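Local coordinates for malic enzyme (Entamoeba histolytica, PDB 3NV9), which probably catalyses the oxidative decarboxylation of malate to pyruvate, with NADP as hydride acceptor, at residues S99-D107 and S300-V308; I217-A227 and A241-D252. All blocks are in the same frame, centred on the assembly; numbering follows the deposited sequence.

Contact 1 of 2, residues S99-D107 and S300-V308; sequences STRVLGDGD and SLSTPGPGV. With GOL (glycerol), chain L.
Gly104 O is approached by two carbons of the facing loop: Gly305 CA comes to 3.3 Å from Gly104 O in a CA-H...O contact bent to 142° at the hydrogen, and Pro304 CB lies 3.2 Å from Gly104 O. Both peptide bonds flanking Pro304 are modelled cis, and its CB points toward 99-107. There the ring crosses the Arg101 side chain at about a right angle, with Pro304 CD 3.2 Å above one face of the Arg101 guanidinium, offset toward its rim. Bends at chi2 (52°) and chi3 (88°) fold the arginine chain over the ring, bringing Arg101 CD to 3.4 Å from Pro304 CD. Beside it, Thr303 CG2 touches Arg101 CG at 3.6 Å. No direct hydrogen bond joins the two segments; Thr303 OG1 is 2.9 Å from Leu103 O, but the angle is too poor for one. A glycerol, probably from the crystallisation liquor, spans them instead: its O3 donates to Thr303 O at 2.8 Å, while Arg101 NE makes a weak bond of 3.3 Å to glycerol O2, which sits at the guanidinium edge. Gly106 CA also comes close to Pro304 CG. That glycine belongs to a classic beta bulge, in which Asp105 and Gly106 both oppose Val102. The contact joins a loop between strand 92-97 and helix 114-128 of the N-terminal part to one between strand 297-300 and helix 311-315 of the NAD-binding part. Val102 and Leu103 rest on Val116 of helix 114-128, and Asp105 reaches Ser70 of the second subunit.

Contact 2 of 2, residues I217-A227 and A241-D252; sequences IHECRMVFIGA and AGADPKKIVMFD. With SO4 (sulfate ion), chain G.
Lys247 reaches across to 217-220, its CB against Cys220 O at 3.6 Å; CD comes about equally near Cys220 O and His218 O; CE brushes Glu219 CA. A bend at the last torsion (chi4 58°) then drops NZ onto His218 O, a 2.6 Å hydrogen bond in the carbonyl plane. The same NZ forms a salt bridge with Asp244 OD2 at 2.8 Å, through the anti lone pair of that oxygen, and has a long one to Glu219. Asp244 has two further roles: OD1 accepts from Lys246 N, which lies above the carboxylate plane, closing an Asx turn, and CB makes a CH-pi contact over the His218 ring, 3.8 Å from its centroid, with carboxylate and imidazole planes only 18° apart. His218 ND1 in turn makes a weak bond to Glu219 OE2. Past this polar end the chains run on as parallel strands 222-225 and 248-252, the first beta-alpha-beta unit of the Rossmann fold, with helix 229-240 as the crossover. Backbone bonds alternate from Met222 N to Gly226 N; the one from Phe224 N to Val249 O is 2.7 Å. On one face of the sheet Phe224 CE1 meets Ile248 CG2 at 4.0 Å, and on the other Val223 CG1 touches Phe251 CE1 at 3.7 Å. Where the strands end, a sulfate, probably from the crystallisation liquor, lies by Ala227 N in a weak and partly doubtful contact, consistent with the pyrophosphate region of a dinucleotide site. Asp252, ending the second strand, pairs with Arg261 and Lys273.

In the fold
Contact 2 is nested along the chain within the loop closed by contact 1, and the two centres lie 22 Å apart. Strand 297-300 makes the connection: it runs beside strand 222-225 in the Rossmann sheet and leads straight into 300-308. At that junction Ser300 OG is 3.2 Å from Ile225 O, probably a hydrogen bond. The sulfate and glycerol bound at the two contacts are neighbours, sulfate O4 being 4.2 Å from glycerol O3. The sulfate lies by the C-terminal ends of strands 222-225 and 248-252 and the glycerol beyond that of 297-300, consistent with the interdomain cleft that holds cofactor and substrate in malic enzymes. The sodium ion is about 13 Å from the Leu103 side chain.

Contact 1 of 2, residues S99-D107 and S300-V308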
ATOM      1  N   SER A  99       9.402   7.370 -11.309  1.00 23.89           N
ATOM      2  CA  SER A  99      10.828   7.354 -10.976  1.00 24.67           C
ATOM      3  C   SER A  99      11.713   7.993 -12.031  1.00 25.05           C
ATOM      4  O   SER A  99      12.823   7.571 -12.268  1.00 25.36           O
ATOM      5  CB  SER A  99      11.318   5.948 -10.637  1.00 23.07           C
ATOM      6  OG  SER A  99      10.440   5.367  -9.743  1.00 23.75           O
ATOM      7  N   THR A 100      11.205   9.063 -12.581  1.00 25.52           N
ATOM      8  CA  THR A 100      11.765   9.725 -13.717  1.00 26.06           C
ATOM      9  C   THR A 100      12.579  10.977 -13.261  1.00 27.74           C
ATOM     10  O   THR A 100      13.510  11.364 -13.922  1.00 26.41           O
ATOM     11  CB  THR A 100      10.543   9.998 -14.643  1.00 26.29           C
ATOM     12  OG1 THR A 100      10.725   9.435 -15.933  1.00 28.02           O
ATOM     13  CG2 THR A 100      10.054  11.351 -14.643  1.00 22.09           C
ATOM     14  N   ARG A 101      12.255  11.575 -12.101  1.00 28.81           N
ATOM     15  CA  ARG A 101      13.083  12.654 -11.528  1.00 29.09           C
ATOM     16  C   ARG A 101      13.390  12.377 -10.035  1.00 28.35           C
ATOM     17  O   ARG A 101      12.937  13.066  -9.122  1.00 28.14           O
ATOM     18  CB  ARG A 101      12.381  14.019 -11.746  1.00 30.06           C
ATOM     19  CG  ARG A 101      13.314  15.246 -11.812  1.00 34.50           C
ATOM     20  CD  ARG A 101      14.442  15.023 -12.839  1.00 42.70           C
ATOM     21  NE  ARG A 101      14.077  15.426 -14.212  1.00 49.49           N
ATOM     22  CZ  ARG A 101      14.489  14.845 -15.355  1.00 52.56           C
ATOM     23  NH1 ARG A 101      15.280  13.764 -15.363  1.00 49.36           N
ATOM     24  NH2 ARG A 101      14.089  15.360 -16.522  1.00 53.45           N
ATOM     25  N   VAL A 102      14.126  11.326  -9.757  1.00 28.51           N
ATOM     26  CA  VAL A 102      14.280  11.025  -8.344  1.00 28.42           C
ATOM     27  C   VAL A 102      15.539  11.592  -7.759  1.00 27.74           C
ATOM     28  O   VAL A 102      16.659  11.099  -8.025  1.00 27.98           O
ATOM     29  CB  VAL A 102      13.789   9.579  -7.895  1.00 29.21           C
ATOM     30  CG1 VAL A 102      13.224   8.746  -9.053  1.00 27.83           C
ATOM     31  CG2 VAL A 102      14.751   8.877  -7.021  1.00 28.30           C
ATOM     32  N   LEU A 103      15.324  12.652  -6.966  1.00 25.74           N
ATOM     33  CA  LEU A 103      16.355  13.606  -6.584  1.00 25.51           C
ATOM     34  C   LEU A 103      17.230  13.965  -7.785  1.00 26.32           C
ATOM     35  O   LEU A 103      16.740  14.009  -8.885  1.00 27.13           O
ATOM     36  CB  LEU A 103      17.191  13.082  -5.449  1.00 24.43           C
ATOM     37  CG  LEU A 103      16.435  12.391  -4.317  1.00 25.42           C
ATOM     38  CD1 LEU A 103      17.471  11.731  -3.391  1.00 18.24           C
ATOM     39  CD2 LEU A 103      15.572  13.416  -3.544  1.00 20.36           C
ATOM     40  N   GLY A 104      18.519  14.209  -7.580  1.00 27.51           N
ATOM     41  CA  GLY A 104      19.372  14.693  -8.653  1.00 28.34           C
ATOM     42  C   GLY A 104      19.857  13.506  -9.477  1.00 29.62           C
ATOM     43  O   GLY A 104      20.611  13.662 -10.451  1.00 30.11           O
ATOM     44  N   ASP A 105      19.437  12.309  -9.088  1.00 29.69           N
ATOM     45  CA  ASP A 105      19.846  11.103  -9.818  1.00 29.92           C
ATOM     46  C   ASP A 105      18.971  10.934 -11.053  1.00 30.09           C
ATOM     47  O   ASP A 105      19.357  10.256 -12.007  1.00 30.89           O
ATOM     48  CB  ASP A 105      19.752   9.884  -8.921  1.00 29.82           C
ATOM     49  CG  ASP A 105      20.699   9.965  -7.752  1.00 31.97           C
ATOM     50  OD1 ASP A 105      21.927  10.117  -8.007  1.00 37.06           O
ATOM     51  OD2 ASP A 105      20.241   9.883  -6.592  1.00 30.67           O
ATOM     52  N   GLY A 106      17.792  11.540 -11.035  1.00 29.00           N
ATOM     53  CA  GLY A 106      17.008  11.620 -12.233  1.00 28.85           C
ATOM     54  C   GLY A 106      16.240  10.352 -12.499  1.00 28.62           C
ATOM     55  O   GLY A 106      15.536   9.840 -11.606  1.00 27.69           O
ATOM     56  N   ASP A 107      16.352   9.856 -13.730  1.00 27.59           N
ATOM     57  CA  ASP A 107      15.570   8.679 -14.131  1.00 27.29           C
ATOM     58  C   ASP A 107      16.314   7.396 -13.696  1.00 25.71           C
ATOM     59  O   ASP A 107      17.417   7.088 -14.182  1.00 24.21           O
ATOM     60  CB  ASP A 107      15.239   8.722 -15.645  1.00 27.66           C
ATOM     61  CG  ASP A 107      14.438   7.507 -16.136  1.00 30.35           C
ATOM     62  OD1 ASP A 107      13.992   6.614 -15.367  1.00 29.98           O
ATOM     63  OD2 ASP A 107      14.248   7.457 -17.354  1.00 36.08           O
ATOM     64  N   SER A 300      18.242  28.037  -5.696  1.00 32.77           N
ATOM     65  CA  SER A 300      18.419  26.949  -6.666  1.00 34.34           C
ATOM     66  C   SER A 300      17.922  25.577  -6.180  1.00 35.48           C
ATOM     67  O   SER A 300      18.170  25.194  -5.028  1.00 34.06           O
ATOM     68  CB  SER A 300      19.897  26.806  -7.055  1.00 35.01           C
ATOM     69  OG  SER A 300      20.044  25.829  -8.089  1.00 34.23           O
ATOM     70  N   LEU A 301      17.244  24.867  -7.090  1.00 37.56           N
ATOM     71  CA  LEU A 301      16.879  23.446  -6.978  1.00 40.25           C
ATOM     72  C   LEU A 301      17.013  22.813  -8.368  1.00 42.39           C
ATOM     73  O   LEU A 301      16.032  22.397  -9.013  1.00 41.81           O
ATOM     74  CB  LEU A 301      15.457  23.243  -6.441  1.00 40.24           C
ATOM     75  CG  LEU A 301      15.390  22.057  -5.461  1.00 41.56           C
ATOM     76  CD1 LEU A 301      14.050  21.957  -4.730  1.00 38.65           C
ATOM     77  CD2 LEU A 301      15.798  20.672  -6.112  1.00 43.24           C
ATOM     78  N   SER A 302      18.256  22.776  -8.822  1.00 44.89           N
ATOM     79  CA  SER A 302      18.620  22.197 -10.085  1.00 47.65           C
ATOM     80  C   SER A 302      18.355  20.701  -9.999  1.00 48.53           C
ATOM     81  O   SER A 302      18.994  20.003  -9.213  1.00 50.07           O
ATOM     82  CB  SER A 302      20.111  22.497 -10.332  1.00 48.41           C
ATOM     83  OG  SER A 302      20.687  21.613 -11.286  1.00 50.94           O
ATOM     84  N   THR A 303      17.384  20.200 -10.749  1.00 49.54           N
ATOM     85  CA  THR A 303      17.203  18.741 -10.859  1.00 50.40           C
ATOM     86  C   THR A 303      17.024  18.347 -12.340  1.00 50.77           C
ATOM     87  O   THR A 303      16.189  18.942 -13.030  1.00 51.39           O
ATOM     88  CB  THR A 303      16.036  18.189  -9.916  1.00 50.65           C
ATOM     89  OG1 THR A 303      16.243  16.801  -9.603  1.00 51.06           O
ATOM     90  CG2 THR A 303      14.653  18.349 -10.528  1.00 50.53           C
ATOM     91  N   PRO A 304      17.843  17.401 -12.862  1.00 50.84           N
ATOM     92  CA  PRO A 304      19.088  16.811 -12.388  1.00 50.26           C
ATOM     93  C   PRO A 304      20.143  17.049 -13.478  1.00 49.68           C
ATOM     94  O   PRO A 304      19.783  17.565 -14.545  1.00 50.23           O
ATOM     95  CB  PRO A 304      18.717  15.335 -12.362  1.00 50.76           C
ATOM     96  CG  PRO A 304      17.849  15.161 -13.633  1.00 50.20           C
ATOM     97  CD  PRO A 304      17.276  16.555 -13.943  1.00 50.72           C
ATOM     98  N   GLY A 305      21.419  16.698 -13.288  1.00 48.83           N
ATOM     99  CA  GLY A 305      22.027  16.231 -12.047  1.00 46.19           C
ATOM    100  C   GLY A 305      22.648  17.447 -11.395  1.00 44.27           C
ATOM    101  O   GLY A 305      21.923  18.413 -11.122  1.00 44.96           O
ATOM    102  N   PRO A 306      23.977  17.425 -11.157  1.00 42.16           N
ATOM    103  CA  PRO A 306      24.580  18.456 -10.295  1.00 41.14           C
ATOM    104  C   PRO A 306      24.341  19.833 -10.888  1.00 40.69           C
ATOM    105  O   PRO A 306      24.534  20.016 -12.098  1.00 41.72           O
ATOM    106  CB  PRO A 306      26.071  18.108 -10.311  1.00 40.60           C
ATOM    107  CG  PRO A 306      26.124  16.669 -10.695  1.00 40.07           C
ATOM    108  CD  PRO A 306      24.973  16.451 -11.629  1.00 41.22           C
ATOM    109  N   GLY A 307      23.858  20.770 -10.077  1.00 39.24           N
ATOM    110  CA  GLY A 307      23.664  22.137 -10.540  1.00 37.08           C
ATOM    111  C   GLY A 307      24.900  22.956 -10.305  1.00 35.62           C
ATOM    112  O   GLY A 307      25.960  22.439  -9.938  1.00 35.60           O
ATOM    113  N   VAL A 308      24.785  24.246 -10.551  1.00 35.11           N
ATOM    114  CA  VAL A 308      25.888  25.163 -10.318  1.00 33.71           C
ATOM    115  C   VAL A 308      25.416  26.394  -9.562  1.00 32.54           C
ATOM    116  O   VAL A 308      24.527  27.103 -10.012  1.00 32.51           O
ATOM    117  CB  VAL A 308      26.502  25.703 -11.623  1.00 34.37           C
ATOM    118  CG1 VAL A 308      27.690  26.645 -11.275  1.00 32.89           C
ATOM    119  CG2 VAL A 308      26.934  24.592 -12.561  1.00 36.26           C
TER
HETATM  120  C1  GOL L 498      10.442  18.992 -12.475  1.00 39.07           C
HETATM  121  O1  GOL L 498      10.119  17.633 -12.248  1.00 40.76           O
HETATM  122  C2  GOL L 498      11.605  19.287 -13.383  1.00 36.41           C
HETATM  123  O2  GOL L 498      12.167  18.169 -14.013  1.00 42.35           O
HETATM  124  C3  GOL L 498      12.740  19.757 -12.594  1.00 38.13           C
HETATM  125  O3  GOL L 498      13.614  19.973 -13.657  1.00 40.62           O

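Contact 2 of 2, residues I217-A227 and A241-D252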
ATOM      1  N   ILE A 217       9.684  41.590   2.147  1.00 35.03           N
ATOM      2  CA  ILE A 217       9.628  40.656   1.017  1.00 33.52           C
ATOM      3  C   ILE A 217       9.576  41.328  -0.369  1.00 34.49           C
ATOM      4  O   ILE A 217      10.285  40.879  -1.326  1.00 33.79           O
ATOM      5  CB  ILE A 217       8.523  39.600   1.191  1.00 33.14           C
ATOM      6  CG1 ILE A 217       8.767  38.393   0.264  1.00 31.50           C
ATOM      7  CG2 ILE A 217       7.089  40.222   1.115  1.00 32.78           C
ATOM      8  CD1 ILE A 217       7.752  37.265   0.461  1.00 32.63           C
ATOM      9  N   HIS A 218       8.784  42.412  -0.452  1.00 34.29           N
ATOM     10  CA  HIS A 218       8.485  43.139  -1.696  1.00 34.83           C
ATOM     11  C   HIS A 218       9.652  44.025  -2.144  1.00 34.96           C
ATOM     12  O   HIS A 218       9.655  44.544  -3.275  1.00 34.77           O
ATOM     13  CB  HIS A 218       7.210  43.991  -1.509  1.00 34.81           C
ATOM     14  CG  HIS A 218       6.651  44.549  -2.777  1.00 37.22           C
ATOM     15  ND1 HIS A 218       7.111  45.725  -3.338  1.00 40.19           N
ATOM     16  CD2 HIS A 218       5.645  44.113  -3.580  1.00 40.18           C
ATOM     17  CE1 HIS A 218       6.426  45.978  -4.444  1.00 39.56           C
ATOM     18  NE2 HIS A 218       5.532  45.014  -4.613  1.00 40.12           N
ATOM     19  N   GLU A 219      10.618  44.221  -1.254  1.00 35.12           N
ATOM     20  CA  GLU A 219      11.745  45.097  -1.537  1.00 37.12           C
ATOM     21  C   GLU A 219      13.048  44.323  -1.831  1.00 37.48           C
ATOM     22  O   GLU A 219      14.107  44.951  -2.033  1.00 38.01           O
ATOM     23  CB  GLU A 219      11.923  46.162  -0.430  1.00 37.49           C
ATOM     24  CG  GLU A 219      10.665  47.164  -0.273  1.00 43.05           C
ATOM     25  CD  GLU A 219      10.326  48.009  -1.576  1.00 49.81           C
ATOM     26  OE1 GLU A 219      11.258  48.679  -2.122  1.00 50.86           O
ATOM     27  OE2 GLU A 219       9.132  48.012  -2.044  1.00 50.62           O
ATOM     28  N   CYS A 220      12.954  42.980  -1.888  1.00 37.00           N
ATOM     29  CA  CYS A 220      14.094  42.093  -2.238  1.00 36.95           C
ATOM     30  C   CYS A 220      14.289  41.685  -3.702  1.00 36.30           C
ATOM     31  O   CYS A 220      13.377  41.209  -4.358  1.00 36.40           O
ATOM     32  CB  CYS A 220      14.066  40.829  -1.412  1.00 36.36           C
ATOM     33  SG  CYS A 220      14.273  41.139   0.325  1.00 39.50           S
ATOM     34  N   ARG A 221      15.508  41.823  -4.195  1.00 35.81           N
ATOM     35  CA  ARG A 221      15.803  41.265  -5.479  1.00 34.98           C
ATOM     36  C   ARG A 221      16.089  39.761  -5.314  1.00 33.90           C
ATOM     37  O   ARG A 221      16.987  39.337  -4.570  1.00 33.38           O
ATOM     38  CB  ARG A 221      16.987  42.015  -6.128  1.00 34.97           C
ATOM     39  CG  ARG A 221      16.696  43.489  -6.582  1.00 35.33           C
ATOM     40  CD  ARG A 221      17.892  44.013  -7.473  1.00 34.73           C
ATOM     41  NE  ARG A 221      18.005  43.129  -8.631  1.00 36.03           N
ATOM     42  CZ  ARG A 221      19.009  42.281  -8.865  1.00 35.65           C
ATOM     43  NH1 ARG A 221      20.072  42.204  -8.068  1.00 34.85           N
ATOM     44  NH2 ARG A 221      18.929  41.478  -9.909  1.00 36.92           N
ATOM     45  N   MET A 222      15.339  38.957  -6.040  1.00 33.14           N
ATOM     46  CA  MET A 222      15.486  37.511  -5.939  1.00 33.08           C
ATOM     47  C   MET A 222      15.874  36.875  -7.279  1.00 33.53           C
ATOM     48  O   MET A 222      15.180  37.106  -8.284  1.00 33.92           O
ATOM     49  CB  MET A 222      14.187  36.927  -5.416  1.00 32.42           C
ATOM     50  CG  MET A 222      13.825  37.487  -4.036  1.00 29.76           C
ATOM     51  SD  MET A 222      12.360  36.639  -3.500  1.00 31.74           S
ATOM     52  CE  MET A 222      11.828  37.706  -2.114  1.00 29.98           C
ATOM     53  N   VAL A 223      16.978  36.106  -7.286  1.00 32.93           N
ATOM     54  CA  VAL A 223      17.399  35.325  -8.468  1.00 32.77           C
ATOM     55  C   VAL A 223      17.144  33.795  -8.299  1.00 33.59           C
ATOM     56  O   VAL A 223      17.684  33.185  -7.375  1.00 33.97           O
ATOM     57  CB  VAL A 223      18.890  35.519  -8.782  1.00 32.04           C
ATOM     58  CG1 VAL A 223      19.310  34.703 -10.064  1.00 32.00           C
ATOM     59  CG2 VAL A 223      19.223  37.000  -8.934  1.00 32.52           C
ATOM     60  N   PHE A 224      16.364  33.199  -9.207  1.00 32.74           N
ATOM     61  CA  PHE A 224      16.093  31.779  -9.217  1.00 32.88           C
ATOM     62  C   PHE A 224      16.905  30.986 -10.266  1.00 32.83           C
ATOM     63  O   PHE A 224      16.757  31.232 -11.453  1.00 33.01           O
ATOM     64  CB  PHE A 224      14.614  31.540  -9.434  1.00 31.94           C
ATOM     65  CG  PHE A 224      13.757  32.043  -8.307  1.00 32.59           C
ATOM     66  CD1 PHE A 224      13.468  33.407  -8.185  1.00 31.03           C
ATOM     67  CD2 PHE A 224      13.188  31.151  -7.388  1.00 32.36           C
ATOM     68  CE1 PHE A 224      12.625  33.889  -7.123  1.00 33.43           C
ATOM     69  CE2 PHE A 224      12.340  31.603  -6.337  1.00 31.07           C
ATOM     70  CZ  PHE A 224      12.079  32.977  -6.184  1.00 31.16           C
ATOM     71  N   ILE A 225      17.784  30.083  -9.814  1.00 31.80           N
ATOM     72  CA  ILE A 225      18.638  29.293 -10.728  1.00 31.76           C
ATOM     73  C   ILE A 225      17.924  27.966 -10.982  1.00 32.20           C
ATOM     74  O   ILE A 225      17.847  27.094 -10.064  1.00 31.69           O
ATOM     75  CB  ILE A 225      20.051  28.971 -10.170  1.00 31.18           C
ATOM     76  CG1 ILE A 225      20.739  30.186  -9.518  1.00 30.58           C
ATOM     77  CG2 ILE A 225      20.947  28.251 -11.229  1.00 30.30           C
ATOM     78  CD1 ILE A 225      21.058  31.305 -10.391  1.00 31.63           C
ATOM     79  N   GLY A 226      17.356  27.846 -12.188  1.00 31.71           N
ATOM     80  CA  GLY A 226      16.624  26.644 -12.601  1.00 31.98           C
ATOM     81  C   GLY A 226      15.154  26.962 -12.808  1.00 31.97           C
ATOM     82  O   GLY A 226      14.578  27.701 -12.024  1.00 33.85           O
ATOM     83  N   ALA A 227      14.554  26.409 -13.857  1.00 30.67           N
ATOM     84  CA  ALA A 227      13.141  26.557 -14.130  1.00 30.07           C
ATOM     85  C   ALA A 227      12.396  25.238 -14.030  1.00 29.61           C
ATOM     86  O   ALA A 227      11.349  25.060 -14.670  1.00 30.22           O
ATOM     87  CB  ALA A 227      12.927  27.125 -15.489  1.00 30.52           C
ATOM     88  N   ALA A 241       2.732  35.500  -1.981  1.00 31.23           N
ATOM     89  CA  ALA A 241       2.990  35.877  -0.589  1.00 32.07           C
ATOM     90  C   ALA A 241       3.500  37.309  -0.425  1.00 31.75           C
ATOM     91  O   ALA A 241       3.626  37.796   0.697  1.00 30.55           O
ATOM     92  CB  ALA A 241       3.956  34.882   0.098  1.00 31.64           C
ATOM     93  N   GLY A 242       3.808  37.954  -1.541  1.00 32.16           N
ATOM     94  CA  GLY A 242       4.063  39.408  -1.532  1.00 32.42           C
ATOM     95  C   GLY A 242       5.335  39.932  -2.163  1.00 32.38           C
ATOM     96  O   GLY A 242       5.644  41.107  -1.995  1.00 31.45           O
ATOM     97  N   ALA A 243       6.098  39.088  -2.866  1.00 32.92           N
ATOM     98  CA  ALA A 243       7.334  39.587  -3.496  1.00 33.71           C
ATOM     99  C   ALA A 243       6.968  40.461  -4.694  1.00 34.61           C
ATOM    100  O   ALA A 243       5.852  40.416  -5.190  1.00 34.27           O
ATOM    101  CB  ALA A 243       8.263  38.456  -3.915  1.00 32.71           C
ATOM    102  N   ASP A 244       7.903  41.279  -5.149  1.00 36.90           N
ATOM    103  CA  ASP A 244       7.657  42.100  -6.346  1.00 38.55           C
ATOM    104  C   ASP A 244       8.071  41.322  -7.604  1.00 38.59           C
ATOM    105  O   ASP A 244       9.259  41.060  -7.776  1.00 39.28           O
ATOM    106  CB  ASP A 244       8.524  43.354  -6.246  1.00 38.71           C
ATOM    107  CG  ASP A 244       8.156  44.405  -7.292  1.00 41.67           C
ATOM    108  OD1 ASP A 244       7.408  44.056  -8.237  1.00 42.65           O
ATOM    109  OD2 ASP A 244       8.611  45.582  -7.150  1.00 45.45           O
ATOM    110  N   PRO A 245       7.130  40.990  -8.509  1.00 39.20           N
ATOM    111  CA  PRO A 245       7.582  40.260  -9.714  1.00 39.41           C
ATOM    112  C   PRO A 245       8.655  40.998 -10.522  1.00 39.60           C
ATOM    113  O   PRO A 245       9.500  40.353 -11.130  1.00 40.09           O
ATOM    114  CB  PRO A 245       6.298  40.076 -10.544  1.00 39.52           C
ATOM    115  CG  PRO A 245       5.184  40.300  -9.623  1.00 39.50           C
ATOM    116  CD  PRO A 245       5.681  41.264  -8.554  1.00 39.76           C
ATOM    117  N   LYS A 246       8.666  42.329 -10.476  1.00 39.97           N
ATOM    118  CA  LYS A 246       9.624  43.131 -11.248  1.00 40.24           C
ATOM    119  C   LYS A 246      11.070  42.953 -10.738  1.00 40.14           C
ATOM    120  O   LYS A 246      12.058  43.186 -11.483  1.00 39.41           O
ATOM    121  CB  LYS A 246       9.255  44.618 -11.216  1.00 41.40           C
ATOM    122  CG  LYS A 246       7.887  45.018 -11.838  1.00 44.00           C
ATOM    123  CD  LYS A 246       7.846  46.565 -12.048  1.00 50.59           C
ATOM    124  CE  LYS A 246       6.439  47.194 -11.883  1.00 53.74           C
ATOM    125  NZ  LYS A 246       5.451  46.629 -12.848  1.00 51.35           N
ATOM    126  N   LYS A 247      11.195  42.541  -9.472  1.00 38.64           N
ATOM    127  CA  LYS A 247      12.513  42.443  -8.834  1.00 38.10           C
ATOM    128  C   LYS A 247      13.104  41.015  -8.907  1.00 37.26           C
ATOM    129  O   LYS A 247      14.127  40.733  -8.288  1.00 37.19           O
ATOM    130  CB  LYS A 247      12.438  42.898  -7.365  1.00 37.60           C
ATOM    131  CG  LYS A 247      12.021  44.364  -7.123  1.00 38.07           C
ATOM    132  CD  LYS A 247      12.544  44.795  -5.726  1.00 39.43           C
ATOM    133  CE  LYS A 247      11.975  46.135  -5.215  1.00 38.78           C
ATOM    134  NZ  LYS A 247      10.480  46.106  -5.145  1.00 38.12           N
ATOM    135  N   ILE A 248      12.438  40.146  -9.656  1.00 36.79           N
ATOM    136  CA  ILE A 248      12.686  38.698  -9.680  1.00 36.19           C
ATOM    137  C   ILE A 248      13.249  38.234 -11.054  1.00 36.42           C
ATOM    138  O   ILE A 248      12.698  38.580 -12.092  1.00 35.84           O
ATOM    139  CB  ILE A 248      11.350  37.942  -9.358  1.00 35.95           C
ATOM    140  CG1 ILE A 248      11.123  37.878  -7.846  1.00 34.26           C
ATOM    141  CG2 ILE A 248      11.353  36.524  -9.864  1.00 36.24           C
ATOM    142  CD1 ILE A 248       9.837  37.271  -7.498  1.00 34.98           C
ATOM    143  N   VAL A 249      14.335  37.459 -11.069  1.00 35.52           N
ATOM    144  CA  VAL A 249      14.718  36.809 -12.316  1.00 35.53           C
ATOM    145  C   VAL A 249      14.799  35.286 -12.145  1.00 35.58           C
ATOM    146  O   VAL A 249      15.530  34.819 -11.255  1.00 34.74           O
ATOM    147  CB  VAL A 249      16.166  37.142 -12.766  1.00 35.63           C
ATOM    148  CG1 VAL A 249      16.293  36.995 -14.278  1.00 34.20           C
ATOM    149  CG2 VAL A 249      16.683  38.436 -12.222  1.00 35.93           C
ATOM    150  N   MET A 250      14.144  34.535 -13.027  1.00 35.35           N
ATOM    151  CA  MET A 250      14.443  33.096 -13.171  1.00 37.08           C
ATOM    152  C   MET A 250      15.381  32.706 -14.379  1.00 38.10           C
ATOM    153  O   MET A 250      15.247  33.252 -15.472  1.00 38.62           O
ATOM    154  CB  MET A 250      13.137  32.315 -13.203  1.00 36.18           C
ATOM    155  CG  MET A 250      13.283  30.867 -13.497  1.00 37.57           C
ATOM    156  SD  MET A 250      11.915  29.994 -12.736  1.00 41.94           S
ATOM    157  CE  MET A 250      10.637  29.956 -13.936  1.00 39.76           C
ATOM    158  N   PHE A 251      16.310  31.763 -14.190  1.00 38.83           N
ATOM    159  CA  PHE A 251      17.108  31.240 -15.326  1.00 39.64           C
ATOM    160  C   PHE A 251      16.818  29.764 -15.641  1.00 40.53           C
ATOM    161  O   PHE A 251      16.698  28.932 -14.729  1.00 41.00           O
ATOM    162  CB  PHE A 251      18.608  31.413 -15.118  1.00 38.68           C
ATOM    163  CG  PHE A 251      19.062  32.842 -15.027  1.00 39.64           C
ATOM    164  CD1 PHE A 251      18.774  33.622 -13.884  1.00 37.79           C
ATOM    165  CD2 PHE A 251      19.818  33.428 -16.071  1.00 39.42           C
ATOM    166  CE1 PHE A 251      19.210  34.973 -13.801  1.00 37.19           C
ATOM    167  CE2 PHE A 251      20.287  34.789 -15.981  1.00 37.05           C
ATOM    168  CZ  PHE A 251      19.978  35.553 -14.865  1.00 36.97           C
ATOM    169  N   ASP A 252      16.690  29.435 -16.931  1.00 40.81           N
ATOM    170  CA  ASP A 252      16.719  28.039 -17.349  1.00 40.53           C
ATOM    171  C   ASP A 252      18.092  27.712 -17.987  1.00 41.56           C
ATOM    172  O   ASP A 252      19.044  28.496 -17.824  1.00 40.65           O
ATOM    173  CB  ASP A 252      15.528  27.726 -18.247  1.00 40.38           C
ATOM    174  CG  ASP A 252      15.623  28.397 -19.573  1.00 37.13           C
ATOM    175  OD1 ASP A 252      16.663  29.035 -19.813  1.00 34.78           O
ATOM    176  OD2 ASP A 252      14.660  28.288 -20.355  1.00 33.97           O
TER
HETATM  177  S   SO4 G 492      15.888  24.277 -16.465  1.00 70.38           S
HETATM  178  O1  SO4 G 492      16.893  25.137 -15.805  1.00 68.77           O
HETATM  179  O2  SO4 G 492      14.597  24.923 -16.712  1.00 71.31           O
HETATM  180  O3  SO4 G 492      16.363  23.782 -17.785  1.00 69.44           O
HETATM  181  O4  SO4 G 492      15.598  23.221 -15.505  1.00 71.93           O
HETATM  182  O   HOH W   1      10.657  41.231  -4.002  1.00 43.58           O
HETATM  183  O   HOH W   2       9.435  49.370  -4.585  1.00 41.55           O
HETATM  184  O   HOH W   3      16.258  41.000  -9.852  1.00 41.50           O